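Local coordinates for D-isomer specific 2-hydroxyacid dehydrogenase family protein (Desulfovibrio vulgaris, PDB 5TX7) that probably interconverts D-2-hydroxy acids and 2-oxo acids with NAD as cofactor, as expected of a D-isomer-specific 2-hydroxyacid dehydrogenase, at residues 51-56 against 72-77; 91-96 against 315-320; 114-119 against 141-146; 174-179 against 190-195; 194-199 against 220-225. All coordinates share one frame; numbering follows the deposited sequence.

Contact 1: residues 51-56 against 72-77; sequences TNKVPL and VLATGY
Backbone pairing sets the frame: Thr-51 and Val-72 form a parallel bridge where their two strands pass into loops. Leu-73 N donates to Thr-51 O at 2.8 Å in a fairly straight bond (166°), its donor standing above the carbonyl plane, and Val-72 CA adds a CA-H...O contact to the same oxygen. Leu-73 then turns the chain as the centre of an inverse gamma turn.

Side-chain bonds come next. The chain of Lys-53, bent at chi2 and chi4, brings NZ 2.8 Å from Asn-52 OD1, in the amide plane. Thr-51 OG1 donates to a lone pair of Val-54 O at 2.6 Å, tying 51-54 together.

Two waters stitch the loops: one joins Asn-52 O, Lys-53 NZ and Gly-76 O, the other joins Asn-52 ND2 to Leu-73 O.

Packing touches are few: Leu-73 CB lies 4.1 Å from Asn-52 CB, and Ala-74 CB sits 3.9 Å from Lys-53 NZ.

Asp-8 accepts from the backbone N of Asn-52 and Lys-53, and Lys-53 makes a cation-pi contact with Trp-136 of the second subunit. The contact joins the loops that follow strands 48-51 and 69-72 of a parallel sheet and lead to helices 58-62 and 82-87.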
# COMPACT_ATOMS: atom_id res chain seq x y z
N THR A 51 7.45 -16.91 25.93
CA THR A 51 7.09 -17.77 24.83
C THR A 51 6.21 -16.98 23.86
O THR A 51 5.36 -16.21 24.28
CB THR A 51 6.34 -19.04 25.29
OG1 THR A 51 5.95 -19.82 24.15
CG2 THR A 51 5.08 -18.73 26.12
N ASN A 52 6.45 -17.15 22.57
CA ASN A 52 5.56 -16.66 21.54
C ASN A 52 4.63 -17.82 21.18
O ASN A 52 3.45 -17.78 21.49
CB ASN A 52 6.35 -16.13 20.33
CG ASN A 52 5.51 -15.31 19.38
OD1 ASN A 52 4.29 -15.47 19.30
ND2 ASN A 52 6.16 -14.40 18.66
N LYS A 53 5.17 -18.85 20.56
CA LYS A 53 4.39 -20.01 20.12
C LYS A 53 4.90 -21.34 20.69
O LYS A 53 4.41 -22.39 20.28
CB LYS A 53 4.36 -20.08 18.58
CG LYS A 53 3.72 -18.90 17.89
CD LYS A 53 2.24 -18.76 18.21
CE LYS A 53 1.62 -17.56 17.49
NZ LYS A 53 1.81 -16.28 18.23
N VAL A 54 5.86 -21.32 21.60
CA VAL A 54 6.31 -22.55 22.25
C VAL A 54 5.23 -22.99 23.24
O VAL A 54 4.82 -22.20 24.08
CB VAL A 54 7.66 -22.39 22.95
CG1 VAL A 54 8.03 -23.65 23.72
CG2 VAL A 54 8.74 -22.07 21.91
N PRO A 55 4.75 -24.23 23.11
CA PRO A 55 3.63 -24.67 23.95
C PRO A 55 4.04 -24.98 25.39
O PRO A 55 5.13 -25.48 25.59
CB PRO A 55 3.11 -25.93 23.24
CG PRO A 55 4.27 -26.41 22.45
CD PRO A 55 5.08 -25.22 22.08
N LEU A 56 3.18 -24.65 26.35
CA LEU A 56 3.39 -25.00 27.76
C LEU A 56 2.11 -25.60 28.33
O LEU A 56 1.12 -24.91 28.53
CB LEU A 56 3.77 -23.76 28.56
CG LEU A 56 5.07 -23.08 28.15
CD1 LEU A 56 5.16 -21.71 28.83
CD2 LEU A 56 6.27 -23.96 28.49
N VAL A 72 3.65 -13.98 27.53
CA VAL A 72 3.46 -14.43 26.17
C VAL A 72 3.69 -13.27 25.21
O VAL A 72 3.09 -12.20 25.38
CB VAL A 72 2.05 -15.00 25.97
CG1 VAL A 72 1.86 -15.48 24.53
CG2 VAL A 72 1.81 -16.14 26.95
N LEU A 73 4.51 -13.52 24.19
CA LEU A 73 4.97 -12.51 23.24
C LEU A 73 4.00 -12.41 22.07
O LEU A 73 4.37 -12.58 20.90
CB LEU A 73 6.39 -12.86 22.75
CG LEU A 73 7.47 -13.08 23.80
CD1 LEU A 73 8.72 -13.70 23.17
CD2 LEU A 73 7.81 -11.78 24.51
N ALA A 74 2.76 -12.11 22.41
CA ALA A 74 1.64 -12.14 21.50
C ALA A 74 0.40 -11.69 22.26
O ALA A 74 0.42 -11.56 23.47
CB ALA A 74 1.42 -13.55 20.94
N THR A 75 -0.68 -11.46 21.53
CA THR A 75 -1.99 -11.24 22.13
C THR A 75 -2.65 -12.60 22.42
O THR A 75 -3.31 -12.77 23.44
CB THR A 75 -2.88 -10.42 21.18
OG1 THR A 75 -2.17 -9.24 20.76
CG2 THR A 75 -4.16 -10.01 21.89
N GLY A 76 -2.46 -13.54 21.50
CA GLY A 76 -2.95 -14.90 21.66
C GLY A 76 -2.05 -15.74 22.52
O GLY A 76 -0.83 -15.57 22.53
N TYR A 77 -2.66 -16.66 23.25
CA TYR A 77 -1.96 -17.55 24.17
C TYR A 77 -2.56 -18.97 24.09
O TYR A 77 -2.58 -19.71 25.08
CB TYR A 77 -2.01 -16.97 25.61
CG TYR A 77 -3.39 -16.52 26.03
CD1 TYR A 77 -4.30 -17.42 26.61
CD2 TYR A 77 -3.80 -15.21 25.85
CE1 TYR A 77 -5.57 -17.02 26.97
CE2 TYR A 77 -5.07 -14.79 26.21
CZ TYR A 77 -5.96 -15.70 26.78
OH TYR A 77 -7.23 -15.29 27.14
O HOH W 1 0.87 -16.93 21.05
O HOH W 2 3.86 -12.11 18.18

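Contact 2: residues 91-96 against 315-320; sequences PVSNVP and VNVVNA
One edge strand of the five-stranded parallel sheet, 92-93, is bordered here by the C-terminal tail, which returns after the long helix 292-310. Chain ends thus meet in one domain, as in D-2-hydroxyacid dehydrogenases generally, where the catalytic (substrate-binding) domain, beside the NAD-binding domain, is built from both termini. The join is a single backbone bridge, Ser-93 with Val-317, consistent with segments whose end-to-end directions lie 111° apart.

On one side of the bridge Val-318 N donates to Val-92 O at 2.9 Å, nearly along the C=O axis; on the other Asn-94 N reaches Asn-316 O at 3.3 Å, in the carbonyl plane. Ser-93 OG, anti to its own carbonyl carbon (chi1 -68°), swings to the tail and donates to Val-315 O at 2.7 Å, again almost end-on.

Val-318 splits its branches: CG2 meets Val-92 CG1 obliquely at 4.1 Å, while CG1 rests 3.5 Å from Asn-94 CG. The amide of Asn-94 is held by ND2 donating to Thr-75 O. Farther along, Pro-96 CD packs on the Asn-316 amide, whose ND2 is bonded to Asn-305 OD1 of helix 292-310.

Asn-319 has its CG between its backbone N and carbonyl carbon; ND2 bonds to Val-82 O and Ile-90 O, while OD1 takes Val-92 N at 3.1 Å from above the amide plane (44° out of it).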
# COMPACT_ATOMS: atom_id res chain seq x y z
N PRO A 91 1.10 -16.60 37.41
CA PRO A 91 0.43 -15.64 36.54
C PRO A 91 0.94 -15.73 35.11
O PRO A 91 2.14 -15.92 34.90
CB PRO A 91 0.81 -14.28 37.13
CG PRO A 91 1.33 -14.54 38.50
CD PRO A 91 1.87 -15.94 38.49
N VAL A 92 0.04 -15.60 34.14
CA VAL A 92 0.41 -15.56 32.73
C VAL A 92 -0.06 -14.23 32.18
O VAL A 92 -1.25 -13.90 32.28
CB VAL A 92 -0.21 -16.71 31.90
CG1 VAL A 92 0.26 -16.66 30.46
CG2 VAL A 92 0.17 -18.05 32.50
N SER A 93 0.87 -13.47 31.61
CA SER A 93 0.52 -12.21 30.96
C SER A 93 0.67 -12.30 29.44
O SER A 93 1.52 -13.05 28.93
CB SER A 93 1.39 -11.09 31.52
OG SER A 93 1.08 -10.82 32.87
N ASN A 94 -0.14 -11.51 28.72
CA ASN A 94 0.03 -11.31 27.27
C ASN A 94 0.29 -9.84 26.96
O ASN A 94 0.49 -9.05 27.88
CB ASN A 94 -1.17 -11.88 26.50
CG ASN A 94 -2.43 -11.06 26.66
OD1 ASN A 94 -2.53 -10.16 27.51
ND2 ASN A 94 -3.42 -11.38 25.84
N VAL A 95 0.32 -9.49 25.68
CA VAL A 95 0.45 -8.12 25.24
C VAL A 95 -0.64 -7.80 24.20
O VAL A 95 -0.49 -8.15 23.03
CB VAL A 95 1.82 -7.87 24.59
CG1 VAL A 95 1.98 -6.38 24.25
CG2 VAL A 95 2.95 -8.36 25.49
N PRO A 96 -1.73 -7.14 24.62
CA PRO A 96 -2.71 -6.66 23.63
C PRO A 96 -2.28 -5.33 22.99
O PRO A 96 -1.50 -4.59 23.58
CB PRO A 96 -3.99 -6.49 24.45
CG PRO A 96 -3.51 -6.20 25.84
CD PRO A 96 -2.14 -6.84 26.00
N VAL A 315 0.45 -7.19 35.52
CA VAL A 315 -0.44 -6.53 34.59
C VAL A 315 -0.74 -7.44 33.40
O VAL A 315 0.01 -8.37 33.14
CB VAL A 315 0.17 -5.16 34.20
CG1 VAL A 315 1.25 -5.26 33.13
CG2 VAL A 315 -0.93 -4.20 33.81
N ASN A 316 -1.86 -7.20 32.71
CA ASN A 316 -2.30 -8.00 31.54
C ASN A 316 -2.44 -9.49 31.85
O ASN A 316 -2.15 -10.33 31.02
CB ASN A 316 -1.36 -7.79 30.35
CG ASN A 316 -1.39 -6.38 29.80
OD1 ASN A 316 -2.45 -5.76 29.71
ND2 ASN A 316 -0.23 -5.88 29.39
N VAL A 317 -2.92 -9.81 33.05
CA VAL A 317 -3.00 -11.20 33.48
C VAL A 317 -4.20 -11.83 32.76
O VAL A 317 -5.32 -11.31 32.85
CB VAL A 317 -3.12 -11.29 35.01
CG1 VAL A 317 -3.23 -12.74 35.47
CG2 VAL A 317 -1.90 -10.67 35.66
N VAL A 318 -3.96 -12.94 32.05
CA VAL A 318 -5.03 -13.65 31.32
C VAL A 318 -5.61 -14.87 32.06
O VAL A 318 -6.54 -15.50 31.55
CB VAL A 318 -4.61 -14.05 29.87
CG1 VAL A 318 -4.16 -12.83 29.09
CG2 VAL A 318 -3.50 -15.11 29.85
N ASN A 319 -5.09 -15.18 33.26
CA ASN A 319 -5.58 -16.30 34.05
C ASN A 319 -5.90 -15.94 35.51
O ASN A 319 -5.69 -16.74 36.43
CB ASN A 319 -4.58 -17.46 33.96
CG ASN A 319 -3.27 -17.18 34.68
OD1 ASN A 319 -2.93 -16.04 34.96
ND2 ASN A 319 -2.54 -18.24 35.01
N ALA A 320 -6.44 -14.73 35.71
CA ALA A 320 -6.75 -14.21 37.05
C ALA A 320 -7.79 -15.07 37.79
O ALA A 320 -7.70 -15.29 39.00
CB ALA A 320 -7.22 -12.77 36.96

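Contact 3: residues 114-119 against 141-146; sequences LCRRTA and STQEEL
Bends at chi2 (-58°) and chi3 fold Arg-116 so that NE faces the second segment, and a like bend at chi2 of Gln-143 (-60°) turns its amide toward it. The guanidinium and amide planes stand 74° apart. Arg-116 NE donates at 2.9 Å to Gln-143 OE1, which lies at the guanidinium edge, near its plane, yet is approached from above the amide plane. Gln-143 NE2 closes the pair by donating to Arg-116 O at 2.9 Å, and its second N-H goes to Ser-141 O at 3.0 Å, both acceptors lying in the amide plane. All three bonds fix the rotation of the glutamine end.

One residue back from Arg-116 and one on from Gln-143, Glu-144 N donates to Cys-115 O at 3.0 Å; Cys-115 SG touches Leu-146 CD2 at 3.8 Å. A water links Arg-116 NH1 to Glu-144 O. In the second subunit, Ser-102 O bonds to NH1 and Ala-288 O to NH2, so the NE bond to Gln-143 probably helps to position an interface arginine.

Arg-117, with positive phi, makes the break between helices 100-116 and 118-126; the loop 141-146 crosses this junction on its way to strand 150-154, with Glu-144 bonded to Tyr-232 of strand 231-235.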
# COMPACT_ATOMS: atom_id res chain seq x y z
N LEU A 114 -3.26 -6.07 -4.86
CA LEU A 114 -4.29 -6.65 -5.72
C LEU A 114 -4.83 -5.60 -6.73
O LEU A 114 -5.13 -5.93 -7.87
CB LEU A 114 -5.44 -7.25 -4.91
CG LEU A 114 -5.10 -8.48 -4.06
CD1 LEU A 114 -6.08 -8.72 -2.91
CD2 LEU A 114 -5.02 -9.73 -4.92
N CYS A 115 -4.95 -4.35 -6.30
CA CYS A 115 -5.55 -3.30 -7.13
C CYS A 115 -4.63 -2.70 -8.18
O CYS A 115 -5.09 -2.37 -9.27
CB CYS A 115 -6.13 -2.19 -6.27
SG CYS A 115 -7.60 -2.79 -5.41
N ARG A 116 -3.35 -2.57 -7.84
CA ARG A 116 -2.33 -1.97 -8.74
C ARG A 116 -1.28 -2.96 -9.23
O ARG A 116 -0.70 -2.76 -10.30
CB ARG A 116 -1.62 -0.82 -8.02
CG ARG A 116 -2.54 0.14 -7.26
CD ARG A 116 -3.57 0.77 -8.18
NE ARG A 116 -2.96 1.73 -9.11
CZ ARG A 116 -3.15 3.04 -9.15
NH1 ARG A 116 -3.96 3.66 -8.28
NH2 ARG A 116 -2.51 3.75 -10.07
N ARG A 117 -1.00 -4.03 -8.48
CA ARG A 117 -0.01 -5.03 -8.87
C ARG A 117 1.34 -4.38 -9.14
O ARG A 117 1.94 -4.62 -10.18
CB ARG A 117 -0.53 -5.84 -10.07
CG ARG A 117 -1.70 -6.77 -9.76
CD ARG A 117 -1.19 -8.05 -9.13
NE ARG A 117 -2.26 -8.98 -8.78
CZ ARG A 117 -2.09 -10.10 -8.06
NH1 ARG A 117 -0.89 -10.45 -7.56
NH2 ARG A 117 -3.13 -10.89 -7.81
N THR A 118 1.83 -3.57 -8.19
CA THR A 118 3.08 -2.81 -8.43
C THR A 118 4.24 -3.73 -8.64
O THR A 118 5.06 -3.49 -9.51
CB THR A 118 3.45 -1.85 -7.31
OG1 THR A 118 3.52 -2.56 -6.08
CG2 THR A 118 2.44 -0.71 -7.23
N ALA A 119 4.32 -4.78 -7.84
CA ALA A 119 5.43 -5.73 -7.91
C ALA A 119 5.44 -6.55 -9.20
O ALA A 119 6.51 -6.88 -9.72
CB ALA A 119 5.41 -6.67 -6.70
N SER A 141 -2.35 -5.40 -15.84
CA SER A 141 -3.43 -5.58 -14.89
C SER A 141 -4.09 -4.24 -14.76
O SER A 141 -3.40 -3.26 -14.47
CB SER A 141 -2.84 -6.02 -13.55
OG SER A 141 -3.82 -6.62 -12.74
N THR A 142 -5.41 -4.18 -14.98
CA THR A 142 -6.15 -2.94 -14.80
C THR A 142 -5.84 -2.30 -13.45
O THR A 142 -5.85 -2.99 -12.40
CB THR A 142 -7.68 -3.17 -14.87
OG1 THR A 142 -8.05 -3.66 -16.16
CG2 THR A 142 -8.42 -1.85 -14.58
N GLN A 143 -5.53 -1.00 -13.48
CA GLN A 143 -5.26 -0.23 -12.28
C GLN A 143 -6.56 0.19 -11.65
O GLN A 143 -7.39 0.80 -12.33
CB GLN A 143 -4.40 1.00 -12.63
CG GLN A 143 -3.02 0.66 -13.18
CD GLN A 143 -2.20 -0.14 -12.19
OE1 GLN A 143 -1.60 0.41 -11.24
NE2 GLN A 143 -2.18 -1.45 -12.38
N GLU A 144 -6.77 -0.17 -10.39
CA GLU A 144 -8.09 -0.00 -9.78
C GLU A 144 -7.96 0.93 -8.58
O GLU A 144 -7.06 0.80 -7.75
CB GLU A 144 -8.69 -1.36 -9.40
CG GLU A 144 -10.21 -1.45 -9.60
CD GLU A 144 -10.78 -2.84 -9.35
OE1 GLU A 144 -10.15 -3.85 -9.73
OE2 GLU A 144 -11.89 -2.95 -8.78
N GLU A 145 -8.89 1.87 -8.52
CA GLU A 145 -8.92 2.91 -7.51
C GLU A 145 -9.87 2.43 -6.43
O GLU A 145 -10.89 1.81 -6.75
CB GLU A 145 -9.46 4.18 -8.15
CG GLU A 145 -8.83 5.46 -7.69
CD GLU A 145 -9.42 6.67 -8.41
OE1 GLU A 145 -10.40 7.23 -7.86
OE2 GLU A 145 -8.96 7.04 -9.53
N LEU A 146 -9.56 2.70 -5.17
CA LEU A 146 -10.48 2.37 -4.07
C LEU A 146 -11.60 3.39 -3.90
O LEU A 146 -12.61 3.08 -3.27
CB LEU A 146 -9.72 2.18 -2.77
CG LEU A 146 -8.66 1.07 -2.80
CD1 LEU A 146 -7.86 1.04 -1.52
CD2 LEU A 146 -9.26 -0.31 -3.04
O HOH W 3 -5.41 2.54 -6.08

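Contact 4: residues 174-179 against 190-195; sequences VIAYAP and FEHVGL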
# COMPACT_ATOMS: atom_id res chain seq x y z
N VAL A 174 -17.49 3.13 4.46
CA VAL A 174 -17.19 2.14 5.48
C VAL A 174 -18.49 1.63 6.09
O VAL A 174 -19.39 2.40 6.41
CB VAL A 174 -16.28 2.72 6.58
CG1 VAL A 174 -15.92 1.66 7.60
CG2 VAL A 174 -15.02 3.31 5.96
N ILE A 175 -18.58 0.31 6.23
CA ILE A 175 -19.61 -0.33 7.02
C ILE A 175 -18.96 -1.37 7.91
O ILE A 175 -18.00 -2.02 7.51
CB ILE A 175 -20.72 -0.94 6.13
CG1 ILE A 175 -20.17 -2.08 5.24
CG2 ILE A 175 -21.36 0.16 5.29
CD1 ILE A 175 -21.23 -2.65 4.33
N ALA A 176 -19.46 -1.52 9.13
CA ALA A 176 -18.87 -2.39 10.12
C ALA A 176 -19.89 -3.33 10.72
O ALA A 176 -20.98 -2.89 11.07
CB ALA A 176 -18.23 -1.56 11.21
N TYR A 177 -19.54 -4.61 10.82
CA TYR A 177 -20.28 -5.56 11.65
C TYR A 177 -19.59 -5.51 13.00
O TYR A 177 -18.46 -5.96 13.15
CB TYR A 177 -20.26 -6.99 11.08
CG TYR A 177 -20.90 -8.01 12.01
CD1 TYR A 177 -22.24 -7.91 12.35
CD2 TYR A 177 -20.15 -9.06 12.58
CE1 TYR A 177 -22.84 -8.81 13.22
CE2 TYR A 177 -20.74 -9.97 13.46
CZ TYR A 177 -22.09 -9.84 13.78
OH TYR A 177 -22.71 -10.73 14.66
N ALA A 178 -20.29 -4.93 13.97
CA ALA A 178 -19.70 -4.54 15.25
C ALA A 178 -20.53 -5.11 16.38
O ALA A 178 -21.27 -4.38 17.05
CB ALA A 178 -19.62 -3.02 15.34
N PRO A 179 -20.42 -6.43 16.61
CA PRO A 179 -21.25 -7.10 17.62
C PRO A 179 -20.88 -6.77 19.08
O PRO A 179 -21.77 -6.59 19.90
CB PRO A 179 -21.04 -8.59 17.31
CG PRO A 179 -19.68 -8.66 16.68
CD PRO A 179 -19.50 -7.37 15.93
N PHE A 190 -20.25 6.38 7.16
CA PHE A 190 -20.05 5.21 8.01
C PHE A 190 -21.40 4.71 8.46
O PHE A 190 -22.29 5.51 8.70
CB PHE A 190 -19.23 5.55 9.24
CG PHE A 190 -19.14 4.42 10.22
CD1 PHE A 190 -18.24 3.40 10.03
CD2 PHE A 190 -20.00 4.36 11.32
CE1 PHE A 190 -18.17 2.32 10.91
CE2 PHE A 190 -19.94 3.30 12.21
CZ PHE A 190 -19.01 2.28 12.01
N GLU A 191 -21.54 3.40 8.60
CA GLU A 191 -22.77 2.79 9.07
C GLU A 191 -22.50 1.41 9.71
O GLU A 191 -21.62 0.67 9.27
CB GLU A 191 -23.71 2.66 7.88
CG GLU A 191 -25.14 2.29 8.17
CD GLU A 191 -25.94 2.06 6.88
OE1 GLU A 191 -25.62 2.69 5.84
OE2 GLU A 191 -26.90 1.25 6.92
N HIS A 192 -23.22 1.10 10.78
CA HIS A 192 -23.25 -0.26 11.34
C HIS A 192 -24.23 -1.14 10.56
O HIS A 192 -25.33 -0.70 10.26
CB HIS A 192 -23.64 -0.26 12.82
CG HIS A 192 -22.58 0.27 13.72
ND1 HIS A 192 -22.73 1.44 14.43
CD2 HIS A 192 -21.35 -0.19 14.01
CE1 HIS A 192 -21.63 1.66 15.14
NE2 HIS A 192 -20.78 0.68 14.90
N VAL A 193 -23.84 -2.37 10.27
CA VAL A 193 -24.69 -3.31 9.54
C VAL A 193 -24.64 -4.70 10.15
O VAL A 193 -23.67 -5.05 10.81
CB VAL A 193 -24.27 -3.44 8.05
CG1 VAL A 193 -24.44 -2.10 7.34
CG2 VAL A 193 -22.83 -3.94 7.91
N GLY A 194 -25.68 -5.49 9.89
CA GLY A 194 -25.64 -6.92 10.15
C GLY A 194 -24.63 -7.60 9.24
O GLY A 194 -24.25 -7.07 8.22
N LEU A 195 -24.23 -8.80 9.62
CA LEU A 195 -23.21 -9.54 8.87
C LEU A 195 -23.62 -9.88 7.42
O LEU A 195 -22.83 -9.75 6.52
CB LEU A 195 -22.84 -10.82 9.62
CG LEU A 195 -21.61 -11.58 9.18
CD1 LEU A 195 -20.42 -10.65 8.97
CD2 LEU A 195 -21.23 -12.57 10.29
O HOH W 4 -22.93 -4.18 13.49
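Side chains of the two parallel strands pack against each other across the pairing. Beside Val-174 and Ala-176, the ring of Phe-190, carried on a CG anti to its backbone N (chi1 173°), leans across its neighbour: Val-174 CG1 meets the ring edge at Phe-190 CD1, 3.8 Å away, and the small Ala-176 lays its CB 3.9 Å from Phe-190 CE1. His-192 follows, one face of its ring against Phe-190 CE2, while its CD2 presses on Ala-178 CB at 3.6 Å. On the side of Ile-175, Val-193 CG2 lies 4.1 Å from Ile-175 CB.

Strands 173-177 and 190-192 close one edge of the seven-stranded parallel sheet of the Rossmann-type NAD-binding domain; the segments 174-177 and 190-192 cross at -20°. Backbone bonds zip them: Glu-191 N to Val-174 O, Ala-176 N to Glu-191 O, and Val-193 N to Ala-176 O, the last the straightest at 169°.

At the end of strand 173-177 the Tyr-177 ring is clasped between Leu-195 CB, over its centre 4.0 Å above the plane as a CH-pi contact, and Pro-179 CD against the opposite face; Val-193 O lies at the ring edge. A water bridges Ala-178 N and Val-193 O where the two segments part.

Contact 5: residues 194-199 against 220-225; sequences GLDELF and DARRLA
A single carboxylate oxygen, Asp-196 OD1, is gripped by two consecutive arginines. Arg-223 NE meets it nearly along the C-O axis at 2.8 Å, in the guanidinium plane, with NH2 adding a weak bond. Arg-222 NH1 comes to the syn lone pair at 3.3 Å, its guanidinium standing 77° from the carboxylate plane, while its NH2 makes weak bonds to both oxygens. Arg-222 gets there by a bend at chi3; Arg-223 runs extended from CG to NE.

That extended chain lies over the Phe-199 ring. Arg-223 CB sits 4.0 Å from the ring centroid, a CH-pi contact, and CG comes 3.8 Å from Phe-199 CD1. One face of the Arg-223 guanidinium carries Leu-195 CD2, and NH1 donates to Leu-218 O. Asp-220 caps the N-terminus of helix 221-225: its OD1 accepts from Arg-223 N at 3.1 Å.

The short helical segments pass 9.6 Å apart at 47° on the flank of the NAD-binding domain, so these side chains span the gap. With two positive groups sharing one acidic partner, Asp-196 is probably kept ionised, partly offsetting the repulsion between the guanidiniums; the longer bonds to exposed Arg-222 suggest the looser half of the network.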
# COMPACT_ATOMS: atom_id res chain seq x y z
N GLY A 194 -25.68 -5.49 9.89
CA GLY A 194 -25.64 -6.92 10.15
C GLY A 194 -24.63 -7.60 9.24
O GLY A 194 -24.25 -7.07 8.22
N LEU A 195 -24.23 -8.80 9.62
CA LEU A 195 -23.21 -9.54 8.87
C LEU A 195 -23.62 -9.88 7.42
O LEU A 195 -22.83 -9.75 6.52
CB LEU A 195 -22.84 -10.82 9.62
CG LEU A 195 -21.61 -11.58 9.18
CD1 LEU A 195 -20.42 -10.65 8.97
CD2 LEU A 195 -21.23 -12.57 10.29
N ASP A 196 -24.87 -10.29 7.22
CA ASP A 196 -25.35 -10.60 5.86
C ASP A 196 -25.41 -9.36 4.97
O ASP A 196 -24.96 -9.42 3.83
CB ASP A 196 -26.67 -11.41 5.89
CG ASP A 196 -26.47 -12.85 6.41
OD1 ASP A 196 -25.34 -13.39 6.35
OD2 ASP A 196 -27.44 -13.49 6.88
N GLU A 197 -25.90 -8.24 5.51
CA GLU A 197 -25.93 -6.95 4.83
C GLU A 197 -24.53 -6.45 4.44
O GLU A 197 -24.36 -5.82 3.39
CB GLU A 197 -26.62 -5.92 5.73
CG GLU A 197 -26.92 -4.55 5.13
CD GLU A 197 -27.58 -3.60 6.13
OE1 GLU A 197 -28.09 -4.05 7.20
OE2 GLU A 197 -27.58 -2.37 5.85
N LEU A 198 -23.54 -6.72 5.29
CA LEU A 198 -22.15 -6.36 5.02
C LEU A 198 -21.69 -7.01 3.72
O LEU A 198 -21.18 -6.32 2.86
CB LEU A 198 -21.21 -6.74 6.17
CG LEU A 198 -19.74 -6.25 6.11
CD1 LEU A 198 -19.17 -6.08 7.51
CD2 LEU A 198 -18.81 -7.17 5.33
N PHE A 199 -21.91 -8.32 3.59
CA PHE A 199 -21.48 -9.03 2.35
C PHE A 199 -22.21 -8.62 1.07
O PHE A 199 -21.57 -8.61 0.01
CB PHE A 199 -21.53 -10.56 2.53
CG PHE A 199 -20.38 -11.08 3.32
CD1 PHE A 199 -20.45 -11.15 4.71
CD2 PHE A 199 -19.20 -11.44 2.69
CE1 PHE A 199 -19.38 -11.59 5.45
CE2 PHE A 199 -18.14 -11.92 3.43
CZ PHE A 199 -18.22 -11.98 4.82
N ASP A 220 -18.44 -18.17 3.96
CA ASP A 220 -18.88 -19.41 3.35
C ASP A 220 -19.45 -19.17 1.96
O ASP A 220 -19.62 -18.02 1.54
CB ASP A 220 -19.88 -20.15 4.26
CG ASP A 220 -21.15 -19.36 4.57
OD1 ASP A 220 -21.34 -18.22 4.09
OD2 ASP A 220 -21.99 -19.90 5.33
N ALA A 221 -19.75 -20.26 1.27
CA ALA A 221 -20.31 -20.22 -0.08
C ALA A 221 -21.49 -19.27 -0.23
O ALA A 221 -21.57 -18.58 -1.24
CB ALA A 221 -20.71 -21.62 -0.55
N ARG A 222 -22.38 -19.23 0.78
CA ARG A 222 -23.60 -18.41 0.75
C ARG A 222 -23.33 -16.91 0.80
O ARG A 222 -23.93 -16.16 0.02
CB ARG A 222 -24.55 -18.76 1.90
CG ARG A 222 -25.88 -18.01 1.86
CD ARG A 222 -26.74 -18.28 3.09
NE ARG A 222 -26.03 -17.96 4.32
CZ ARG A 222 -26.05 -16.79 4.98
NH1 ARG A 222 -25.31 -16.67 6.07
NH2 ARG A 222 -26.79 -15.76 4.57
N ARG A 223 -22.47 -16.48 1.72
CA ARG A 223 -22.09 -15.07 1.80
C ARG A 223 -21.29 -14.63 0.58
O ARG A 223 -21.45 -13.49 0.13
CB ARG A 223 -21.33 -14.78 3.06
CG ARG A 223 -22.28 -14.40 4.17
CD ARG A 223 -21.77 -14.73 5.54
NE ARG A 223 -22.86 -14.70 6.50
CZ ARG A 223 -22.79 -15.18 7.74
NH1 ARG A 223 -21.67 -15.73 8.19
NH2 ARG A 223 -23.85 -15.15 8.53
N LEU A 224 -20.46 -15.53 0.06
CA LEU A 224 -19.71 -15.26 -1.18
C LEU A 224 -20.64 -15.07 -2.37
O LEU A 224 -20.49 -14.11 -3.12
CB LEU A 224 -18.69 -16.35 -1.47
CG LEU A 224 -17.46 -16.43 -0.54
CD1 LEU A 224 -16.74 -17.75 -0.79
CD2 LEU A 224 -16.54 -15.24 -0.73
N ALA A 225 -21.64 -15.94 -2.51
CA ALA A 225 -22.67 -15.80 -3.56
C ALA A 225 -23.45 -14.48 -3.47
O ALA A 225 -23.93 -13.99 -4.48
CB ALA A 225 -23.63 -16.96 -3.49

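Overall arrangement
Contacts 1 and 2 belong to one five-stranded sheet and touch directly: Ser-93 O probably accepts from Val-72 N, and Tyr-77 packs on Val-318. Contact 1 is buried, contacts 2, 3 and 4 partly so, and contact 5 lies at the surface. The first two rely on backbone and amide bonds. Contacts 3, 4 and 5 belong to the NAD-binding part of the chain. Contacts 4 and 5 share Gly-194 and Leu-195 where strand 190-192 runs into helix 195-201; the former is a sheet edge packed with apolar side chains, the latter a salt-bridge network. Contact 3, centred about 36 Å from the centre of contact 1, combines polar side-chain bonds with the subunit interface. Contacts 3, 4 and 5 are nested in the long loop that contact 2 closes.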